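PDB 4BPZ: endo-1,3-beta-glucanase, family GH16 from Zobellia galactanivorans, which probably hydrolyses internal beta-1,3-glucosidic bonds of algal laminarin with this calcium-binding GH16 domain of a longer protein. Local coordinates for residues A[15-18]-A[19-23]; A[49-53]-A[54-58]; A[58-62]-A[63-67]; A[142-145]-A[146-149]; A[192-195]-A[196-199]. The protein carries 1 engineered substitution. All coordinates share one frame; numbering follows the deposited sequence. Where two conformers were deposited one is given.

Interaction 1: A[15-18]-A[19-23]. With CA (calcium ion), chain E.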
loop_
_atom_site.group_PDB
_atom_site.type_symbol
_atom_site.label_atom_id
_atom_site.label_comp_id
_atom_site.label_asym_id
_atom_site.label_seq_id
_atom_site.Cartn_x
_atom_site.Cartn_y
_atom_site.Cartn_z
ATOM N N PHE A 15 7.446 15.121 -2.393
ATOM C CA PHE A 15 6.150 14.914 -1.763
ATOM C C PHE A 15 6.431 14.416 -0.366
ATOM O O PHE A 15 7.295 13.566 -0.184
ATOM C CB PHE A 15 5.343 13.823 -2.509
ATOM C CG PHE A 15 4.051 13.422 -1.826
ATOM C CD1 PHE A 15 2.845 14.096 -2.051
ATOM C CD2 PHE A 15 4.048 12.361 -0.968
ATOM C CE1 PHE A 15 1.642 13.708 -1.409
ATOM C CE2 PHE A 15 2.844 11.941 -0.334
ATOM C CZ PHE A 15 1.598 12.570 -0.595
ATOM N N SER A 16 5.614 14.886 0.611
ATOM C CA SER A 16 5.739 14.274 1.943
ATOM C C SER A 16 4.511 14.543 2.744
ATOM O O SER A 16 3.776 15.528 2.502
ATOM C CB SER A 16 6.956 14.777 2.704
ATOM O OG SER A 16 6.842 16.145 2.960
ATOM N N ASP A 17 4.329 13.717 3.736
ATOM C CA ASP A 17 3.337 14.019 4.798
ATOM C C ASP A 17 4.019 13.588 6.095
ATOM O O ASP A 17 4.280 12.388 6.279
ATOM C CB ASP A 17 1.941 13.406 4.570
ATOM C CG ASP A 17 0.927 14.104 5.440
ATOM O OD1 ASP A 17 1.301 14.752 6.435
ATOM O OD2 ASP A 17 -0.319 13.922 5.090
ATOM N N GLU A 18 4.326 14.530 6.988
ATOM C CA GLU A 18 4.858 14.259 8.300
ATOM C C GLU A 18 3.763 13.994 9.363
ATOM O O GLU A 18 4.064 13.622 10.460
ATOM C CB GLU A 18 5.721 15.454 8.771
ATOM C CG GLU A 18 6.898 15.686 7.821
ATOM C CD GLU A 18 7.902 14.605 7.766
ATOM O OE1 GLU A 18 8.247 13.913 8.775
ATOM O OE2 GLU A 18 8.480 14.458 6.662
ATOM N N PHE A 19 2.516 14.187 8.956
ATOM C CA PHE A 19 1.384 13.881 9.821
ATOM C C PHE A 19 1.438 14.671 11.159
ATOM O O PHE A 19 1.007 14.079 12.190
ATOM C CB PHE A 19 1.250 12.357 10.027
ATOM C CG PHE A 19 0.916 11.661 8.753
ATOM C CD1 PHE A 19 -0.254 11.949 8.053
ATOM C CD2 PHE A 19 1.831 10.768 8.217
ATOM C CE1 PHE A 19 -0.543 11.309 6.840
ATOM C CE2 PHE A 19 1.574 10.148 6.978
ATOM C CZ PHE A 19 0.386 10.407 6.297
ATOM N N GLU A 20 1.909 15.900 11.179
ATOM C CA GLU A 20 2.025 16.642 12.419
ATOM C C GLU A 20 0.747 17.413 12.718
ATOM O O GLU A 20 0.721 18.128 13.787
ATOM C CB GLU A 20 3.338 17.481 12.355
ATOM C CG GLU A 20 4.650 16.606 12.376
ATOM C CD GLU A 20 4.855 15.533 13.529
ATOM O OE1 GLU A 20 4.494 16.007 14.667
ATOM O OE2 GLU A 20 5.386 14.278 13.341
ATOM N N TYR A 21 -0.308 17.336 11.932
ATOM C CA TYR A 21 -1.571 17.940 12.164
ATOM C C TYR A 21 -2.610 16.978 12.841
ATOM O O TYR A 21 -2.238 15.838 13.140
ATOM C CB TYR A 21 -2.082 18.479 10.849
ATOM C CG TYR A 21 -2.164 17.369 9.784
ATOM C CD1 TYR A 21 -3.328 16.605 9.556
ATOM C CD2 TYR A 21 -1.113 17.148 8.914
ATOM C CE1 TYR A 21 -3.397 15.610 8.547
ATOM C CE2 TYR A 21 -1.127 16.107 7.926
ATOM C CZ TYR A 21 -2.234 15.401 7.765
ATOM O OH TYR A 21 -2.343 14.362 6.782
ATOM N N GLU A 22 -3.862 17.416 13.064
ATOM C CA GLU A 22 -4.936 16.632 13.698
ATOM C C GLU A 22 -6.199 16.489 12.847
ATOM O O GLU A 22 -6.724 17.564 12.349
ATOM C CB GLU A 22 -5.342 17.310 14.993
ATOM C CG GLU A 22 -6.163 16.337 15.875
ATOM C CD GLU A 22 -6.417 16.925 17.283
ATOM O OE1 GLU A 22 -5.553 16.938 18.181
ATOM O OE2 GLU A 22 -7.500 17.326 17.473
ATOM N N GLY A 23 -6.772 15.305 12.667
ATOM C CA GLY A 23 -8.004 15.166 11.941
ATOM C C GLY A 23 -7.825 14.308 10.746
ATOM O O GLY A 23 -7.113 13.251 10.871
HETATM CA CA CA E . 5.181 12.221 11.996
HETATM O O HOH W 1 7.294 12.952 11.139
#

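Interaction 2: A[49-53]-A[54-58]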
loop_
_atom_site.group_PDB
_atom_site.type_symbol
_atom_site.label_atom_id
_atom_site.label_comp_id
_atom_site.label_asym_id
_atom_site.label_seq_id
_atom_site.Cartn_x
_atom_site.Cartn_y
_atom_site.Cartn_z
ATOM N N HIS A 49 -14.864 -3.740 3.924
ATOM C CA HIS A 49 -15.097 -2.498 3.187
ATOM C C HIS A 49 -14.093 -1.457 3.617
ATOM O O HIS A 49 -13.631 -1.437 4.743
ATOM C CB HIS A 49 -16.495 -1.945 3.438
ATOM C CG HIS A 49 -17.543 -2.493 2.510
ATOM N ND1 HIS A 49 -17.406 -2.496 1.190
ATOM C CD2 HIS A 49 -18.792 -3.038 2.786
ATOM C CE1 HIS A 49 -18.502 -3.056 0.648
ATOM N NE2 HIS A 49 -19.341 -3.358 1.627
ATOM N N TYR A 50 -13.788 -0.584 2.671
ATOM C CA TYR A 50 -12.962 0.596 2.941
ATOM C C TYR A 50 -13.843 1.835 3.046
ATOM O O TYR A 50 -14.788 1.976 2.301
ATOM C CB TYR A 50 -11.900 0.758 1.847
ATOM C CG TYR A 50 -10.810 -0.288 1.910
ATOM C CD1 TYR A 50 -10.034 -0.448 3.062
ATOM C CD2 TYR A 50 -10.493 -1.076 0.802
ATOM C CE1 TYR A 50 -8.996 -1.355 3.115
ATOM C CE2 TYR A 50 -9.460 -1.991 0.841
ATOM C CZ TYR A 50 -8.702 -2.120 1.997
ATOM O OH TYR A 50 -7.645 -3.007 2.054
ATOM N N THR A 51 -13.553 2.691 4.034
ATOM C CA THR A 51 -14.410 3.880 4.290
ATOM C C THR A 51 -13.489 5.049 4.469
ATOM O O THR A 51 -12.284 4.938 4.713
ATOM C CB THR A 51 -15.366 3.716 5.490
ATOM O OG1 THR A 51 -14.763 4.217 6.693
ATOM C CG2 THR A 51 -15.905 2.329 5.621
ATOM N N ASN A 52 -14.115 6.259 4.428
ATOM C CA ASN A 52 -13.350 7.472 4.702
ATOM C C ASN A 52 -13.655 8.061 6.062
ATOM O O ASN A 52 -13.381 9.225 6.316
ATOM C CB ASN A 52 -13.487 8.540 3.596
ATOM C CG ASN A 52 -14.800 9.262 3.611
ATOM O OD1 ASN A 52 -14.921 10.378 2.940
ATOM N ND2 ASN A 52 -15.732 8.824 4.293
ATOM N N ARG A 53 -14.203 7.244 6.975
ATOM C CA ARG A 53 -14.603 7.698 8.275
ATOM C C ARG A 53 -13.487 7.769 9.243
ATOM O O ARG A 53 -12.462 7.061 9.127
ATOM C CB ARG A 53 -15.699 6.776 8.848
ATOM C CG ARG A 53 -16.899 6.539 7.961
ATOM C CD ARG A 53 -17.772 5.514 8.607
ATOM N NE ARG A 53 -17.013 4.267 8.703
ATOM C CZ ARG A 53 -17.249 3.275 9.562
ATOM N NH1 ARG A 53 -18.312 3.256 10.339
ATOM N NH2 ARG A 53 -16.383 2.268 9.666
ATOM N N SER A 54 -13.659 8.560 10.292
ATOM C CA SER A 54 -12.676 8.561 11.406
ATOM C C SER A 54 -12.551 7.263 12.136
ATOM O O SER A 54 -11.497 7.019 12.728
ATOM C CB SER A 54 -12.930 9.628 12.476
ATOM O OG SER A 54 -12.644 10.886 11.935
ATOM N N GLU A 55 -13.536 6.360 11.995
ATOM C CA GLU A 55 -13.329 5.011 12.540
ATOM C C GLU A 55 -12.072 4.404 11.953
ATOM O O GLU A 55 -11.359 3.652 12.666
ATOM C CB GLU A 55 -14.490 4.123 12.121
ATOM C CG GLU A 55 -15.689 4.130 13.058
ATOM C CD GLU A 55 -16.611 5.314 12.907
ATOM O OE1 GLU A 55 -16.364 6.227 12.107
ATOM O OE2 GLU A 55 -17.656 5.318 13.640
ATOM N N ASN A 56 -11.821 4.589 10.656
ATOM C CA ASN A 56 -10.772 3.849 9.988
ATOM C C ASN A 56 -9.533 4.555 9.641
ATOM O O ASN A 56 -8.560 3.913 9.256
ATOM C CB ASN A 56 -11.373 3.139 8.733
ATOM C CG ASN A 56 -12.590 2.308 9.029
ATOM O OD1 ASN A 56 -13.697 2.593 8.558
ATOM N ND2 ASN A 56 -12.432 1.245 9.853
ATOM N N SER A 57 -9.474 5.901 9.810
ATOM C CA SER A 57 -8.234 6.596 9.619
ATOM C C SER A 57 -8.321 7.898 10.292
ATOM O O SER A 57 -9.379 8.568 10.334
ATOM C CB SER A 57 -7.826 6.735 8.158
ATOM O OG SER A 57 -8.815 7.493 7.468
ATOM N N PHE A 58 -7.176 8.350 10.817
ATOM C CA PHE A 58 -7.147 9.622 11.587
ATOM C C PHE A 58 -5.680 9.977 11.809
ATOM O O PHE A 58 -4.781 9.061 11.848
ATOM C CB PHE A 58 -7.917 9.519 12.949
ATOM C CG PHE A 58 -7.463 8.366 13.783
ATOM C CD1 PHE A 58 -7.894 7.064 13.552
ATOM C CD2 PHE A 58 -6.605 8.556 14.874
ATOM C CE1 PHE A 58 -7.506 6.003 14.360
ATOM C CE2 PHE A 58 -6.283 7.512 15.730
ATOM C CZ PHE A 58 -6.706 6.202 15.440
HETATM O O HOH W 2 -11.065 6.074 7.001
HETATM O O HOH W 3 -10.816 9.909 8.201
#

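Interaction 3: A[58-62]-A[63-67]. With CA (calcium ion), chain E.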
loop_
_atom_site.group_PDB
_atom_site.type_symbol
_atom_site.label_atom_id
_atom_site.label_comp_id
_atom_site.label_asym_id
_atom_site.label_seq_id
_atom_site.Cartn_x
_atom_site.Cartn_y
_atom_site.Cartn_z
ATOM N N PHE A 58 -7.176 8.350 10.817
ATOM C CA PHE A 58 -7.147 9.622 11.587
ATOM C C PHE A 58 -5.680 9.977 11.809
ATOM O O PHE A 58 -4.781 9.061 11.848
ATOM C CB PHE A 58 -7.917 9.519 12.949
ATOM C CG PHE A 58 -7.463 8.366 13.783
ATOM C CD1 PHE A 58 -7.894 7.064 13.552
ATOM C CD2 PHE A 58 -6.605 8.556 14.874
ATOM C CE1 PHE A 58 -7.506 6.003 14.360
ATOM C CE2 PHE A 58 -6.283 7.512 15.730
ATOM C CZ PHE A 58 -6.706 6.202 15.440
ATOM N N VAL A 59 -5.428 11.252 12.038
ATOM C CA VAL A 59 -4.080 11.716 12.250
ATOM C C VAL A 59 -4.072 12.392 13.617
ATOM O O VAL A 59 -4.943 13.232 13.951
ATOM C CB VAL A 59 -3.640 12.736 11.185
ATOM C CG1 VAL A 59 -2.207 13.197 11.339
ATOM C CG2 VAL A 59 -3.818 12.094 9.773
ATOM N N SER A 60 -3.103 12.011 14.437
ATOM C CA SER A 60 -3.027 12.594 15.785
ATOM C C SER A 60 -1.666 12.319 16.308
ATOM O O SER A 60 -0.987 11.325 15.931
ATOM C CB SER A 60 -4.018 11.948 16.757
ATOM O OG SER A 60 -3.851 10.531 16.871
ATOM N N ASP A 61 -1.185 13.191 17.193
ATOM C CA ASP A 61 0.048 12.912 17.903
ATOM C C ASP A 61 1.282 12.637 16.969
ATOM O O ASP A 61 2.118 11.766 17.329
ATOM C CB ASP A 61 -0.234 11.760 18.925
ATOM C CG ASP A 61 0.870 11.494 19.946
ATOM O OD1 ASP A 61 1.559 12.461 20.380
ATOM O OD2 ASP A 61 0.935 10.293 20.428
ATOM N N GLY A 62 1.313 13.254 15.805
ATOM C CA GLY A 62 2.395 13.118 14.847
ATOM C C GLY A 62 2.371 11.909 13.941
ATOM O O GLY A 62 3.284 11.743 13.126
ATOM N N THR A 63 1.290 11.099 13.932
ATOM C CA THR A 63 1.243 9.947 13.099
ATOM C C THR A 63 -0.148 9.743 12.505
ATOM O O THR A 63 -1.211 10.109 13.098
ATOM C CB THR A 63 1.624 8.633 13.841
ATOM O OG1 THR A 63 0.663 8.344 14.837
ATOM C CG2 THR A 63 2.917 8.661 14.515
ATOM N N LEU A 64 -0.174 9.145 11.309
ATOM C CA LEU A 64 -1.398 8.627 10.708
ATOM C C LEU A 64 -1.677 7.265 11.280
ATOM O O LEU A 64 -0.776 6.431 11.412
ATOM C CB LEU A 64 -1.137 8.490 9.156
ATOM C CG LEU A 64 -2.199 7.683 8.411
ATOM C CD1 LEU A 64 -3.534 8.409 8.357
ATOM C CD2 LEU A 64 -1.687 7.422 7.016
ATOM N N LYS A 65 -2.952 6.999 11.592
ATOM C CA LYS A 65 -3.379 5.655 11.881
ATOM C C LYS A 65 -4.398 5.231 10.870
ATOM O O LYS A 65 -5.352 5.992 10.548
ATOM C CB LYS A 65 -4.089 5.580 13.265
ATOM C CG LYS A 65 -3.153 5.732 14.430
ATOM C CD LYS A 65 -2.747 7.178 14.731
ATOM C CE LYS A 65 -2.223 7.324 16.134
ATOM N NZ LYS A 65 -1.736 8.697 16.349
ATOM N N ILE A 66 -4.221 4.012 10.322
ATOM C CA ILE A 66 -5.284 3.306 9.620
ATOM C C ILE A 66 -5.726 2.201 10.587
ATOM O O ILE A 66 -4.880 1.537 11.207
ATOM C CB ILE A 66 -4.790 2.694 8.269
ATOM C CG1 ILE A 66 -4.404 3.883 7.372
ATOM C CG2 ILE A 66 -5.868 1.829 7.670
ATOM C CD1 ILE A 66 -3.641 3.415 6.083
ATOM N N ARG A 67 -7.042 2.066 10.757
ATOM C CA ARG A 67 -7.596 1.144 11.782
ATOM C C ARG A 67 -8.598 0.265 11.128
ATOM O O ARG A 67 -9.587 0.724 10.531
ATOM C CB ARG A 67 -8.180 2.005 12.901
ATOM C CG ARG A 67 -8.883 1.142 13.989
ATOM C CD ARG A 67 -9.141 1.889 15.264
ATOM N NE ARG A 67 -9.902 3.121 15.006
ATOM C CZ ARG A 67 -9.889 4.219 15.778
ATOM N NH1 ARG A 67 -9.191 4.216 16.926
ATOM N NH2 ARG A 67 -10.556 5.291 15.365
HETATM CA CA CA E . 5.181 12.221 11.996
HETATM O O HOH W 1 7.294 12.952 11.139
#

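Interaction 4: A[142-145]-A[146-149]. Engineered in segment 142-145: S142 (natural residue Glu). With GLC (alpha-D-glucopyranose), chain C.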
loop_
_atom_site.group_PDB
_atom_site.type_symbol
_atom_site.label_atom_id
_atom_site.label_comp_id
_atom_site.label_asym_id
_atom_site.label_seq_id
_atom_site.Cartn_x
_atom_site.Cartn_y
_atom_site.Cartn_z
ATOM N N SER A 142 2.819 -2.831 -10.583
ATOM C CA SER A 142 2.749 -2.518 -9.190
ATOM C C SER A 142 3.984 -2.950 -8.461
ATOM O O SER A 142 4.645 -3.934 -8.845
ATOM C CB SER A 142 1.691 -3.424 -8.773
ATOM O OG SER A 142 1.453 -3.278 -7.377
ATOM N N ILE A 143 4.354 -2.155 -7.458
ATOM C CA ILE A 143 5.454 -2.430 -6.575
ATOM C C ILE A 143 4.963 -2.555 -5.145
ATOM O O ILE A 143 4.311 -1.633 -4.617
ATOM C CB ILE A 143 6.447 -1.323 -6.603
ATOM C CG1 ILE A 143 6.918 -1.037 -8.042
ATOM C CG2 ILE A 143 7.692 -1.590 -5.690
ATOM C CD1 ILE A 143 7.763 0.187 -8.221
ATOM N N ASP A 144 5.257 -3.682 -4.498
ATOM C CA ASP A 144 4.979 -3.779 -3.051
ATOM C C ASP A 144 6.220 -3.232 -2.417
ATOM O O ASP A 144 7.351 -3.656 -2.791
ATOM C CB ASP A 144 4.498 -5.259 -2.665
ATOM C CG ASP A 144 3.149 -5.528 -3.399
ATOM O OD1 ASP A 144 2.040 -5.015 -2.671
ATOM O OD2 ASP A 144 2.950 -6.471 -4.055
ATOM N N ILE A 145 6.108 -2.232 -1.563
ATOM C CA ILE A 145 7.190 -1.804 -0.670
ATOM C C ILE A 145 7.124 -2.583 0.635
ATOM O O ILE A 145 8.154 -2.961 1.181
ATOM C CB ILE A 145 7.104 -0.301 -0.464
ATOM C CG1 ILE A 145 7.134 0.413 -1.827
ATOM C CG2 ILE A 145 8.230 0.135 0.469
ATOM C CD1 ILE A 145 6.986 1.921 -1.712
ATOM N N LEU A 146 5.931 -2.855 1.134
ATOM C CA LEU A 146 5.766 -3.671 2.332
ATOM C C LEU A 146 4.446 -4.350 2.240
ATOM O O LEU A 146 3.402 -3.732 1.940
ATOM C CB LEU A 146 5.742 -2.711 3.558
ATOM C CG LEU A 146 5.439 -3.296 4.959
ATOM C CD1 LEU A 146 3.989 -3.432 5.253
ATOM C CD2 LEU A 146 6.322 -4.560 5.238
ATOM N N GLU A 147 4.390 -5.694 2.478
ATOM C CA GLU A 147 3.202 -6.371 2.916
ATOM C C GLU A 147 3.563 -7.257 4.096
ATOM O O GLU A 147 4.702 -7.725 4.209
ATOM C CB GLU A 147 2.610 -7.250 1.842
ATOM C CG GLU A 147 2.216 -6.549 0.558
ATOM C CD GLU A 147 1.663 -7.526 -0.480
ATOM O OE1 GLU A 147 0.508 -7.973 -0.407
ATOM O OE2 GLU A 147 2.457 -7.979 -1.409
ATOM N N GLN A 148 2.591 -7.498 4.986
ATOM C CA GLN A 148 2.707 -8.631 5.895
ATOM C C GLN A 148 1.495 -9.462 5.767
ATOM O O GLN A 148 0.378 -8.921 5.617
ATOM C CB GLN A 148 2.890 -8.201 7.361
ATOM C CG GLN A 148 4.238 -7.743 7.796
ATOM C CD GLN A 148 4.405 -7.911 9.275
ATOM O OE1 GLN A 148 3.600 -7.402 10.109
ATOM N NE2 GLN A 148 5.490 -8.508 9.640
ATOM N N ASN A 149 1.651 -10.784 5.782
ATOM C CA ASN A 149 0.509 -11.642 5.861
ATOM C C ASN A 149 -0.040 -11.724 7.283
ATOM O O ASN A 149 0.504 -11.176 8.201
ATOM C CB ASN A 149 0.792 -13.024 5.214
ATOM C CG ASN A 149 1.898 -13.784 5.897
ATOM O OD1 ASN A 149 2.760 -14.408 5.184
ATOM N ND2 ASN A 149 1.953 -13.751 7.181
HETATM C C1 GLC C . -0.088 -6.724 -4.098
HETATM C C2 GLC C . -1.272 -7.516 -4.746
HETATM C C3 GLC C . -2.532 -6.656 -4.570
HETATM C C4 GLC C . -2.747 -6.327 -3.157
HETATM C C5 GLC C . -1.573 -5.452 -2.788
HETATM C C6 GLC C . -1.593 -4.971 -1.355
HETATM O O1 GLC C . 0.382 -5.667 -4.907
HETATM O O2 GLC C . -0.929 -7.737 -6.091
HETATM O O3 GLC C . -3.701 -7.409 -5.105
HETATM O O4 GLC C . -4.001 -5.637 -2.995
HETATM O O5 GLC C . -0.373 -6.245 -2.927
HETATM O O6 GLC C . -1.584 -6.052 -0.428
#

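Interaction 5: A[192-195]-A[196-199]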
loop_
_atom_site.group_PDB
_atom_site.type_symbol
_atom_site.label_atom_id
_atom_site.label_comp_id
_atom_site.label_asym_id
_atom_site.label_seq_id
_atom_site.Cartn_x
_atom_site.Cartn_y
_atom_site.Cartn_z
ATOM N N GLU A 192 13.810 2.367 -3.784
ATOM C CA GLU A 192 14.629 3.237 -4.656
ATOM C C GLU A 192 14.360 2.731 -6.079
ATOM O O GLU A 192 14.664 1.594 -6.423
ATOM C CB GLU A 192 16.105 3.053 -4.305
ATOM C CG GLU A 192 16.412 3.586 -2.949
ATOM C CD GLU A 192 17.737 3.226 -2.392
ATOM O OE1 GLU A 192 18.634 2.785 -3.177
ATOM O OE2 GLU A 192 17.917 3.365 -1.165
ATOM N N TRP A 193 13.845 3.621 -6.895
ATOM C CA TRP A 193 13.369 3.302 -8.202
ATOM C C TRP A 193 13.996 4.238 -9.218
ATOM O O TRP A 193 13.857 5.462 -9.119
ATOM C CB TRP A 193 11.853 3.475 -8.196
ATOM C CG TRP A 193 11.113 3.366 -9.489
ATOM C CD1 TRP A 193 11.460 2.675 -10.668
ATOM C CD2 TRP A 193 9.823 3.927 -9.736
ATOM N NE1 TRP A 193 10.497 2.839 -11.589
ATOM C CE2 TRP A 193 9.473 3.585 -11.086
ATOM C CE3 TRP A 193 8.913 4.724 -8.973
ATOM C CZ2 TRP A 193 8.287 4.037 -11.648
ATOM C CZ3 TRP A 193 7.741 5.146 -9.556
ATOM C CH2 TRP A 193 7.441 4.819 -10.906
ATOM N N ASN A 194 14.661 3.667 -10.233
ATOM C CA ASN A 194 15.166 4.501 -11.354
ATOM C C ASN A 194 15.092 3.698 -12.600
ATOM O O ASN A 194 14.466 2.604 -12.643
ATOM C CB ASN A 194 16.543 5.094 -11.027
ATOM C CG ASN A 194 17.583 4.025 -10.789
ATOM O OD1 ASN A 194 17.458 2.878 -11.280
ATOM N ND2 ASN A 194 18.669 4.392 -10.063
ATOM N N ALA A 195 15.592 4.252 -13.699
ATOM C CA ALA A 195 15.504 3.559 -15.002
ATOM C C ALA A 195 16.264 2.225 -14.987
ATOM O O ALA A 195 16.063 1.371 -15.836
ATOM C CB ALA A 195 16.009 4.430 -16.136
ATOM N N SER A 196 17.235 2.077 -14.072
ATOM C CA SER A 196 18.088 0.866 -13.963
ATOM C C SER A 196 17.440 -0.266 -13.138
ATOM O O SER A 196 17.553 -1.412 -13.519
ATOM C CB SER A 196 19.443 1.292 -13.354
ATOM O OG SER A 196 20.086 2.205 -14.246
ATOM N N ALA A 197 16.815 0.108 -12.014
ATOM C CA ALA A 197 16.398 -0.960 -11.068
ATOM C C ALA A 197 15.395 -0.413 -10.120
ATOM O O ALA A 197 15.261 0.814 -9.879
ATOM C CB ALA A 197 17.607 -1.477 -10.264
ATOM N N MET A 198 14.683 -1.354 -9.485
ATOM C CA MET A 198 13.835 -1.068 -8.305
ATOM C C MET A 198 14.333 -1.881 -7.144
ATOM O O MET A 198 14.454 -3.109 -7.263
ATOM C CB MET A 198 12.432 -1.418 -8.615
ATOM C CG MET A 198 11.862 -0.475 -9.651
ATOM S SD MET A 198 10.573 -1.139 -10.615
ATOM C CE MET A 198 11.280 -2.492 -11.592
ATOM N N LYS A 199 14.617 -1.208 -6.046
ATOM C CA LYS A 199 15.182 -1.838 -4.864
ATOM C C LYS A 199 14.240 -1.567 -3.694
ATOM O O LYS A 199 13.891 -0.403 -3.463
ATOM C CB LYS A 199 16.530 -1.249 -4.517
ATOM C CG LYS A 199 17.590 -1.397 -5.611
ATOM C CD LYS A 199 18.868 -0.665 -5.221
ATOM C CE LYS A 199 19.906 -0.619 -6.302
ATOM N NZ LYS A 199 21.152 -0.024 -5.813
HETATM O O HOH W 4 21.020 1.415 -3.334
#

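Interaction 1: A[15-18]-A[19-23]
D17 and Y21 meet through a short side-chain hydrogen bond: the Y21 hydroxyl OH donates to D17 OD2 at 2.7 Å, on the syn lone pair of the carboxylate, with the phenol ring nearly coplanar to that group. The second bond folds the chain back. F19 N donates to D17 OD1 at 2.9 Å from above the carboxylate plane, an Asx turn that ends the strand. A chi1 of -162° turns D17 CG away from the backbone N and presents one oxygen to each of these donors, while W30 NE1 also binds OD2; aspartate, short and with two acceptors, suits the place.

The ring contact uses the same side chain. D17 CB makes a CH-pi contact over the face of the F19 ring, 4.0 Å from its centroid, and the carboxylate stacks on that face toward the rim.

Metal binding forms the third group. Calcium is held by E18 O at 2.4 Å and by E20 OE2 at 2.5 Å. A water binds the metal and donates to E18 OE1 at 2.7 Å, so the E18 carboxylate acts from the second shell, where R253 pairs with it. G62 and D250 supply the remaining ligands.

In the fold, strand 13-17 runs antiparallel to strand 244-255, F19 packs on I249 and V59, and Y21 also rests on V59, beside strand 57-60.

Interaction 2: A[49-53]-A[54-58]
An ST turn leads the chain out of strand 48-50 and into the loop before strand 57-60, and the T51 hydroxyl joins R53 and N56. T51 OG1 accepts R53 N at 3.1 Å to close the turn, and also R53 NE, with OG1 lying in the guanidinium plane, a nearly straight bond (171°). The same hydroxyl donates to N56 OD1 at 2.7 Å, in the carbonyl plane and on a lone pair. N56 OD1 takes a second donor, R53 NH2, at 2.9 Å. A threonine that both gives and receives, with an asparagine whose ND2 reaches T83 and R67 O, suits this bend. E55 lays its carboxylate parallel to the guanidinium, a long salt bridge of charge alone, while R53 NH1 pairs with E71. With R53 cut back to an alanine, N56 OD1 would probably keep a single donor here and E71 would lose this partner. R53 O receives N56 N at 3.0 Å and S57 N at 3.3 Å.

Interaction 3: A[58-62]-A[63-67]
F58 holds CG between its backbone N and carbonyl carbon (chi1 53°), and K65 bends at chi2 (79°); together these lay the lysine chain across the ring. K65 CB stands over the ring face, 3.7 Å from its centroid, a CH-pi contact. The R67 guanidinium is met over its centre by F58 CE1, 3.3 Å from R67 CZ, with the planes 29° apart; R67 NE itself binds E55 O. In this antiparallel hairpin F58-K65 and S60-T63 are hydrogen-bonded pairs, V59-L64 a non-hydrogen-bonded one. V59 CG2 and L64 CD1 touch at 4.0 Å on the side that packs against F19. A type I' turn closes the hairpin through D61 and G62; the positive phi of G62 favours glycine, and G62 O reaches calcium at 2.3 Å. K65 NZ donates to S60 OG at 2.8 Å and to T63 OG1 at 2.9 Å, a hydroxyl also bonded to E248. Hydroxyls thus receive the ammonium while its methylenes cover a ring, and K65 ties both strands next to the calcium-binding turn.

Interaction 4: A[142-145]-A[146-149]
Two carboxylates, D144 and E147, come together in a buried contact on the floor of the glycan cleft, three residues apart in the sequence and on either side of a bulge. In one of the two conformers of D144, OD2 lies 3.1 Å from E147 OE2; two acceptor oxygens face each other and no hydrogen bond joins them. Each residue reaches the same sugar: in that conformer the glucose O1 donates to D144 OD2 at 2.8 Å, and the glucose O6 donates to E147 OE1 at 2.8 Å. E147 is extended beyond CG (chi2 178°), which carries its carboxylate up to the ring. The bulge is a classic beta bulge, I145 and L146 both facing I114, and the sequence fits the GH16 signature ExDxxE, although S142 is an engineered serine replacing the glutamate. I145 and L146 pack against Y189. Replacing E147 by an alanine is likely to leave the sugar O6 and the W111 indole N-H, which also binds OE1, without this acceptor.

Interaction 5: A[192-195]-A[196-199]
A beta hairpin joins strands 187-193 and 197-202; its loop is tied by N194, and its strands by the W193-M198 pair. N194 OD1 accepts S196 N at 2.9 Å, an Asx turn, and A197 N at 2.9 Å, the latter nearly head-on to the carbonyl. Its first torsion, 61°, sets CG between the backbone N and carbonyl carbon, swinging the amide back over the loop; asparagine is short enough to reach both N-H groups. W193 and M198 form a non-hydrogen-bonded pair whose side chains run side by side. M198 CG touches W193 CD1 at 3.3 Å, and in one of its two conformers the sulfur SD lies obliquely 4.4 Å from the centroid of the five-membered ring, a Met-aromatic contact. The indole N-H is held by Y218 O. On the other face, E192 OE1 and K199 NZ share a water, while E192 OE2 binds H6 of the tag. The hairpin therefore pairs an apolar, polarisable face with a charged one where water links carboxylate and ammonium.

How the interactions relate
Interactions 1 and 3 meet at the calcium ion, each giving it backbone oxygen, and at strand 57-60, where V59 N binds G23 O. Interaction 2 shares F58 with interaction 3, and its loop carbonyls E55 O and N56 O receive R67 NE and N, so 49-67 forms a continuous run of bends and strands on one side of the domain. These three are partly buried and mix polar grips with packing. Interaction 4 is wholly buried, near the chain's centre, and its carboxylates serve a bound sugar, with W111 as a protein donor to E147. Interaction 5 lies at the far edge, across the centre from interaction 2; in the conformer given, I143 touches M198, a slight link.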